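Local structure of kappa-carrageenase (Pseudoalteromonas carrageenovora, 5OCQ) at residues P113-A118 with L231-R236; F119-T124 with S138-V143. The protein cuts kappa-carrageenan internally, hydrolysing the beta-1,4 linkages between D-galactose 4-sulfate and 3,6-anhydro-D-galactose, through its GH16 catalytic domain. The protein carries 1 engineered substitution. All coordinates share one frame; numbering follows the deposited sequence. Where two conformers were deposited one is given.

Contact 1 of 2, residues P113-A118 with L231-R236; sequences PGVSPA and LSQGLR. With G4S (4-O-sulfo-beta-D-galactopyranose), chain C.
The carbonyl oxygen of S116 is gripped twice: G234 N donates to S116 O at 3.1 Å from above the carbonyl plane, and a water donates to it at 2.8 Å. The same water binds O6 of the sulfated galactose, tying strand to sugar. S116 N returns a 2.8 Å bond to G234 O, A118 and S232 repeat this antiparallel exchange, and R236 N closes it on G114 O. Glycine suits two positions: a CB on G114 would jam against the preceding carbonyl oxygen, and one on G234 would strike R236 NH1. On the opposite sheet face, Q233 CG packs against V115 CB (3.9 Å), its amide held by T61. R236 bends at CB-CG (chi2 -71°), laying its guanidinium across S116, whose CB sits 3.4 Å above one face. NH1 donates to L235 O at 2.9 Å and to sulfate O9 at 3.0 Å; NH2 adds weak bonds to O9 and O6 and a salt bridge to the engineered D144. With an alanine here, O9 would probably lose the NH1 bond and D144 its salt-bridge partner. With NE bound to Q147 as well, the guanidinium is fixed in rotation, consistent with R236 recognising the galactose 4-sulfate.

Contact 2 of 2, residues F119-T124 with S138-V143; sequences FWMYST and SEIDVV. With G4S (4-O-sulfo-beta-D-galactopyranose), chain C; 9RN (3,6-anhydro-alpha-D-galactopyranose), chain B.
Backbone bonds pair M121 with I140 in both directions, M121 N reaching I140 O at 2.8 Å. At one end S123 N donates to S138 O, while S138 N returns a nearly straight bond (171°) to S123 OG; serine suits the place, since its hydroxyl both accepts this bond and donates to T124 O. At the other end V142 and V143 both face F119, a classic beta bulge: F119 O takes V143 N and, weakly, V142 N. In apolar packing, V142 CG2 lies over the F119 ring face, 4.0 Å from its centroid, and M121 CG runs beside I140 CB. In the GH16 beta-jellyroll, the strand leading into this bulge turns E139 and D141 to the other face, toward the substrate. E139, the nucleophile, extends with CG anti to its N (chi1 176°), bringing OE2 within 3.0 Å of C1 of the sulfated galactose; OE1, bound by Y137, is 2.9 Å from that sugar's O2. D141 OD1 stands 2.5 Å from E139 OE2, and its OD2 3.4 Å from the same sugar's O5. Among aromatics, W120, its NE1 held by S232, presents one indole face to C6 of that galactose, 3.7 Å above the plane, while Y122 CD2 touches the anhydrogalactose.

Contacts 1 and 2 lie about 14 Å apart, centre to centre, on successive halves of strand 115-122, which is flanked by strand 227-235 and by strand 135-141. Both pairings are antiparallel, but their spans differ: contact 2 joins successive strands, with 13 residues between its segments, and is nested inside the long loop of 112 residues that contact 1 closes. Both touch the same sulfated galactose. L231 CD2 packs on F119 CD1 at 3.6 Å, joining the two contacts on the side of the sheet away from the substrate. Contact 1 brings R236 to the sulfate and contact 2 the nucleophile to the same sugar, which places recognition and catalysis side by side in one cleft.

Contact 1 of 2, residues P113-A118 with L231-R236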
loop_
_atom_site.group_PDB
_atom_site.type_symbol
_atom_site.label_atom_id
_atom_site.label_comp_id
_atom_site.label_asym_id
_atom_site.label_seq_id
_atom_site.Cartn_x
_atom_site.Cartn_y
_atom_site.Cartn_z
ATOM N N PRO A 113 -16.552 8.056 -4.335
ATOM C CA PRO A 113 -15.724 7.418 -3.297
ATOM C C PRO A 113 -16.002 5.924 -3.183
ATOM O O PRO A 113 -17.040 5.395 -3.650
ATOM C CB PRO A 113 -16.155 8.111 -2.009
ATOM C CG PRO A 113 -17.621 8.498 -2.307
ATOM C CD PRO A 113 -17.685 8.829 -3.744
ATOM N N GLY A 114 -15.055 5.252 -2.522
ATOM C CA GLY A 114 -15.307 3.860 -2.072
ATOM C C GLY A 114 -14.123 2.872 -2.175
ATOM O O GLY A 114 -14.181 1.819 -1.509
ATOM N N VAL A 115 -13.159 3.178 -3.039
ATOM C CA VAL A 115 -11.953 2.334 -3.226
ATOM C C VAL A 115 -10.684 3.169 -3.196
ATOM O O VAL A 115 -10.705 4.364 -3.565
ATOM C CB VAL A 115 -11.947 1.433 -4.477
ATOM C CG1 VAL A 115 -13.111 0.445 -4.459
ATOM C CG2 VAL A 115 -11.920 2.225 -5.731
ATOM N N SER A 116 -9.609 2.571 -2.729
ATOM C CA SER A 116 -8.329 3.209 -2.645
ATOM C C SER A 116 -7.210 2.357 -3.225
ATOM O O SER A 116 -6.734 1.407 -2.553
ATOM C CB SER A 116 -8.058 3.569 -1.198
ATOM O OG SER A 116 -6.757 4.139 -1.012
ATOM N N PRO A 117 -6.767 2.640 -4.461
ATOM C CA PRO A 117 -5.532 2.058 -5.002
ATOM C C PRO A 117 -4.329 2.451 -4.135
ATOM O O PRO A 117 -4.229 3.597 -3.668
ATOM C CB PRO A 117 -5.385 2.715 -6.354
ATOM C CG PRO A 117 -6.771 3.170 -6.702
ATOM C CD PRO A 117 -7.400 3.571 -5.412
ATOM N N ALA A 118 -3.475 1.475 -3.841
ATOM C CA ALA A 118 -2.295 1.794 -3.018
ATOM C C ALA A 118 -1.066 1.095 -3.488
ATOM O O ALA A 118 -1.088 -0.026 -4.050
ATOM C CB ALA A 118 -2.583 1.318 -1.661
ATOM N N LEU A 231 1.135 -3.909 -4.245
ATOM C CA LEU A 231 0.149 -3.125 -4.979
ATOM C C LEU A 231 -1.220 -3.717 -4.621
ATOM O O LEU A 231 -1.395 -4.958 -4.642
ATOM C CB LEU A 231 0.324 -3.273 -6.525
ATOM C CG LEU A 231 1.587 -2.590 -7.076
ATOM C CD1 LEU A 231 2.082 -3.302 -8.384
ATOM C CD2 LEU A 231 1.391 -1.118 -7.285
ATOM N N SER A 232 -2.195 -2.891 -4.251
ATOM C CA SER A 232 -3.476 -3.465 -3.845
ATOM C C SER A 232 -4.598 -2.409 -3.949
ATOM O O SER A 232 -4.279 -1.208 -4.010
ATOM C CB SER A 232 -3.342 -3.965 -2.386
ATOM O OG SER A 232 -3.164 -2.887 -1.436
ATOM N N GLN A 233 -5.873 -2.859 -3.902
ATOM C CA GLN A 233 -7.016 -1.922 -3.938
ATOM C C GLN A 233 -7.862 -2.237 -2.707
ATOM O O GLN A 233 -8.372 -3.378 -2.574
ATOM C CB GLN A 233 -7.787 -1.972 -5.297
ATOM C CG GLN A 233 -8.881 -0.883 -5.321
ATOM C CD GLN A 233 -9.297 -0.677 -6.735
ATOM O OE1 GLN A 233 -8.624 0.012 -7.499
ATOM N NE2 GLN A 233 -10.297 -1.380 -7.138
ATOM N N GLY A 234 -8.004 -1.263 -1.798
ATOM C CA GLY A 234 -8.816 -1.427 -0.645
ATOM C C GLY A 234 -10.136 -0.680 -0.643
ATOM O O GLY A 234 -10.373 0.129 -1.508
ATOM N N LEU A 235 -11.041 -1.086 0.259
ATOM C CA LEU A 235 -12.368 -0.450 0.390
ATOM C C LEU A 235 -12.235 0.730 1.376
ATOM O O LEU A 235 -11.460 0.725 2.311
ATOM C CB LEU A 235 -13.407 -1.449 0.844
ATOM C CG LEU A 235 -14.858 -1.496 0.465
ATOM C CD1 LEU A 235 -15.117 -1.781 -1.002
ATOM C CD2 LEU A 235 -15.545 -2.515 1.394
ATOM N N ARG A 236 -13.082 1.739 1.175
ATOM C CA ARG A 236 -13.141 2.948 2.000
ATOM C C ARG A 236 -14.609 3.414 2.196
ATOM O O ARG A 236 -15.526 2.840 1.614
ATOM C CB ARG A 236 -12.268 4.066 1.415
ATOM C CG ARG A 236 -10.769 3.772 1.286
ATOM C CD ARG A 236 -10.044 3.715 2.603
ATOM N NE ARG A 236 -8.607 3.544 2.375
ATOM C CZ ARG A 236 -7.947 2.396 2.242
ATOM N NH1 ARG A 236 -8.585 1.250 2.295
ATOM N NH2 ARG A 236 -6.638 2.442 1.992
HETATM C C1 G4S C . -2.205 1.640 5.747
HETATM C C2 G4S C . -2.616 0.373 6.486
HETATM C C3 G4S C . -2.308 -0.929 5.715
HETATM C C4 G4S C . -2.808 -0.747 4.266
HETATM C C5 G4S C . -2.162 0.506 3.640
HETATM C C6 G4S C . -2.383 0.717 2.169
HETATM O O1 G4S C . -2.907 2.754 6.373
HETATM O O2 G4S C . -1.843 0.280 7.741
HETATM O O4 G4S C . -4.220 -0.475 4.391
HETATM O O5 G4S C . -2.669 1.662 4.362
HETATM O O6 G4S C . -3.707 1.207 1.884
HETATM S S G4S C . -5.428 -1.494 3.867
HETATM O O7 G4S C . -4.865 -2.365 2.800
HETATM O O8 G4S C . -5.843 -2.252 5.109
HETATM O O9 G4S C . -6.411 -0.544 3.310
HETATM O O HOH W 1 -5.797 0.494 -0.096
#

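Contact 2 of 2, residues F119-T124 with S138-V143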
loop_
_atom_site.group_PDB
_atom_site.type_symbol
_atom_site.label_atom_id
_atom_site.label_comp_id
_atom_site.label_asym_id
_atom_site.label_seq_id
_atom_site.Cartn_x
_atom_site.Cartn_y
_atom_site.Cartn_z
ATOM N N PHE A 119 0.097 1.731 -3.219
ATOM C CA PHE A 119 1.404 1.155 -3.549
ATOM C C PHE A 119 2.214 1.376 -2.280
ATOM O O PHE A 119 2.244 2.511 -1.764
ATOM C CB PHE A 119 2.032 1.903 -4.764
ATOM C CG PHE A 119 3.465 1.553 -5.119
ATOM C CD1 PHE A 119 3.944 0.201 -5.095
ATOM C CD2 PHE A 119 4.327 2.530 -5.640
ATOM C CE1 PHE A 119 5.219 -0.057 -5.510
ATOM C CE2 PHE A 119 5.640 2.249 -5.998
ATOM C CZ PHE A 119 6.100 0.940 -5.968
ATOM N N TRP A 120 2.670 0.318 -1.646
ATOM C CA TRP A 120 3.120 0.338 -0.250
ATOM C C TRP A 120 4.003 -0.858 0.048
ATOM O O TRP A 120 4.191 -1.716 -0.848
ATOM C CB TRP A 120 1.983 0.446 0.757
ATOM C CG TRP A 120 0.970 -0.685 0.685
ATOM C CD1 TRP A 120 0.173 -0.984 -0.382
ATOM C CD2 TRP A 120 0.625 -1.605 1.729
ATOM N NE1 TRP A 120 -0.676 -2.065 -0.077
ATOM C CE2 TRP A 120 -0.388 -2.483 1.197
ATOM C CE3 TRP A 120 1.076 -1.826 3.035
ATOM C CZ2 TRP A 120 -0.959 -3.493 1.991
ATOM C CZ3 TRP A 120 0.478 -2.783 3.815
ATOM C CH2 TRP A 120 -0.498 -3.628 3.274
ATOM N N MET A 121 4.646 -0.849 1.214
ATOM C CA MET A 121 5.513 -1.990 1.586
ATOM C C MET A 121 5.379 -2.180 3.102
ATOM O O MET A 121 5.217 -1.193 3.860
ATOM C CB MET A 121 6.974 -1.812 1.138
ATOM C CG MET A 121 7.656 -0.645 1.794
ATOM S SD MET A 121 9.273 -0.279 1.033
ATOM C CE MET A 121 8.714 0.767 -0.267
ATOM N N TYR A 122 5.453 -3.443 3.570
ATOM C CA TYR A 122 5.229 -3.731 5.011
ATOM C C TYR A 122 5.957 -4.935 5.458
ATOM O O TYR A 122 6.153 -5.876 4.688
ATOM C CB TYR A 122 3.749 -3.803 5.334
ATOM C CG TYR A 122 2.996 -5.026 4.804
ATOM C CD1 TYR A 122 2.805 -5.264 3.436
ATOM C CD2 TYR A 122 2.484 -5.997 5.673
ATOM C CE1 TYR A 122 2.061 -6.356 3.016
ATOM C CE2 TYR A 122 1.718 -7.131 5.209
ATOM C CZ TYR A 122 1.538 -7.302 3.878
ATOM O OH TYR A 122 0.780 -8.391 3.475
ATOM N N SER A 123 6.262 -5.005 6.761
ATOM C CA SER A 123 6.922 -6.157 7.332
ATOM C C SER A 123 5.998 -7.062 8.100
ATOM O O SER A 123 4.840 -6.764 8.254
ATOM C CB SER A 123 8.053 -5.658 8.330
ATOM O OG SER A 123 7.417 -5.134 9.500
ATOM N N THR A 124 6.538 -8.215 8.556
ATOM C CA THR A 124 5.853 -8.977 9.621
ATOM C C THR A 124 5.767 -8.104 10.870
ATOM O O THR A 124 6.528 -7.138 11.023
ATOM C CB THR A 124 6.601 -10.313 9.949
ATOM O OG1 THR A 124 7.912 -10.019 10.353
ATOM C CG2 THR A 124 6.623 -11.167 8.748
ATOM N N SER A 138 7.165 -2.143 10.492
ATOM C CA SER A 138 7.488 -1.000 9.654
ATOM C C SER A 138 6.649 -1.053 8.375
ATOM O O SER A 138 6.517 -2.119 7.785
ATOM C CB SER A 138 9.004 -1.041 9.159
ATOM O OG SER A 138 9.942 -0.956 10.264
ATOM N N GLU A 139 6.025 0.060 8.040
ATOM C CA GLU A 139 5.222 0.239 6.822
ATOM C C GLU A 139 5.483 1.557 6.164
ATOM O O GLU A 139 5.394 2.584 6.794
ATOM C CB GLU A 139 3.709 0.021 7.107
ATOM C CG GLU A 139 2.816 0.276 5.979
ATOM C CD GLU A 139 1.349 0.222 6.284
ATOM O OE1 GLU A 139 0.929 -0.370 7.323
ATOM O OE2 GLU A 139 0.598 0.722 5.393
ATOM N N ILE A 140 5.833 1.562 4.879
ATOM C CA ILE A 140 5.962 2.764 4.066
ATOM C C ILE A 140 4.869 2.767 2.995
ATOM O O ILE A 140 4.873 1.789 2.168
ATOM C CB ILE A 140 7.377 2.891 3.417
ATOM C CG1 ILE A 140 8.507 2.841 4.469
ATOM C CG2 ILE A 140 7.430 4.165 2.510
ATOM C CD1 ILE A 140 9.924 2.855 3.948
ATOM N N ASP A 141 3.991 3.767 2.964
ATOM C CA ASP A 141 2.987 3.873 1.922
ATOM C C ASP A 141 3.532 4.817 0.863
ATOM O O ASP A 141 3.716 6.056 1.111
ATOM C CB ASP A 141 1.683 4.386 2.459
ATOM C CG ASP A 141 1.023 3.447 3.463
ATOM O OD1 ASP A 141 1.498 2.255 3.641
ATOM O OD2 ASP A 141 -0.009 3.824 4.108
ATOM N N VAL A 142 3.834 4.322 -0.322
ATOM C CA VAL A 142 4.315 5.183 -1.426
ATOM C C VAL A 142 3.210 6.142 -1.820
ATOM O O VAL A 142 3.436 7.359 -2.023
ATOM C CB VAL A 142 4.806 4.420 -2.651
ATOM C CG1 VAL A 142 5.476 5.351 -3.709
ATOM C CG2 VAL A 142 5.726 3.306 -2.240
ATOM N N VAL A 143 1.969 5.636 -1.981
ATOM C CA VAL A 143 0.758 6.466 -2.274
ATOM C C VAL A 143 -0.468 5.733 -1.872
ATOM O O VAL A 143 -0.529 4.483 -2.098
ATOM C CB VAL A 143 0.630 6.960 -3.673
ATOM C CG1 VAL A 143 0.424 5.800 -4.733
ATOM C CG2 VAL A 143 -0.479 7.980 -3.849
HETATM C C1 G4S C . -2.205 1.640 5.747
HETATM C C2 G4S C . -2.616 0.373 6.486
HETATM C C3 G4S C . -2.308 -0.929 5.715
HETATM C C4 G4S C . -2.808 -0.747 4.266
HETATM C C5 G4S C . -2.162 0.506 3.640
HETATM C C6 G4S C . -2.383 0.717 2.169
HETATM O O1 G4S C . -2.907 2.754 6.373
HETATM O O2 G4S C . -1.843 0.280 7.741
HETATM O O4 G4S C . -4.220 -0.475 4.391
HETATM O O5 G4S C . -2.669 1.662 4.362
HETATM O O6 G4S C . -3.707 1.207 1.884
HETATM S S G4S C . -5.428 -1.494 3.867
HETATM O O7 G4S C . -4.865 -2.365 2.800
HETATM O O8 G4S C . -5.843 -2.252 5.109
HETATM O O9 G4S C . -6.411 -0.544 3.310
HETATM C C2 9RN B . -3.155 -4.326 6.803
HETATM C C4 9RN B . -2.387 -4.778 9.128
HETATM C C5 9RN B . -1.191 -3.931 8.780
HETATM C C6 9RN B . -0.377 -4.931 7.989
HETATM O O5 9RN B . -1.653 -2.824 7.949
HETATM O O3 9RN B . -1.340 -5.756 7.338
HETATM C C3 9RN B . -2.645 -5.381 7.760
HETATM O O2 9RN B . -4.529 -3.947 7.204
HETATM C C1 9RN B . -2.231 -3.136 6.696
HETATM O O1 9RN B . -2.968 -1.980 6.362
#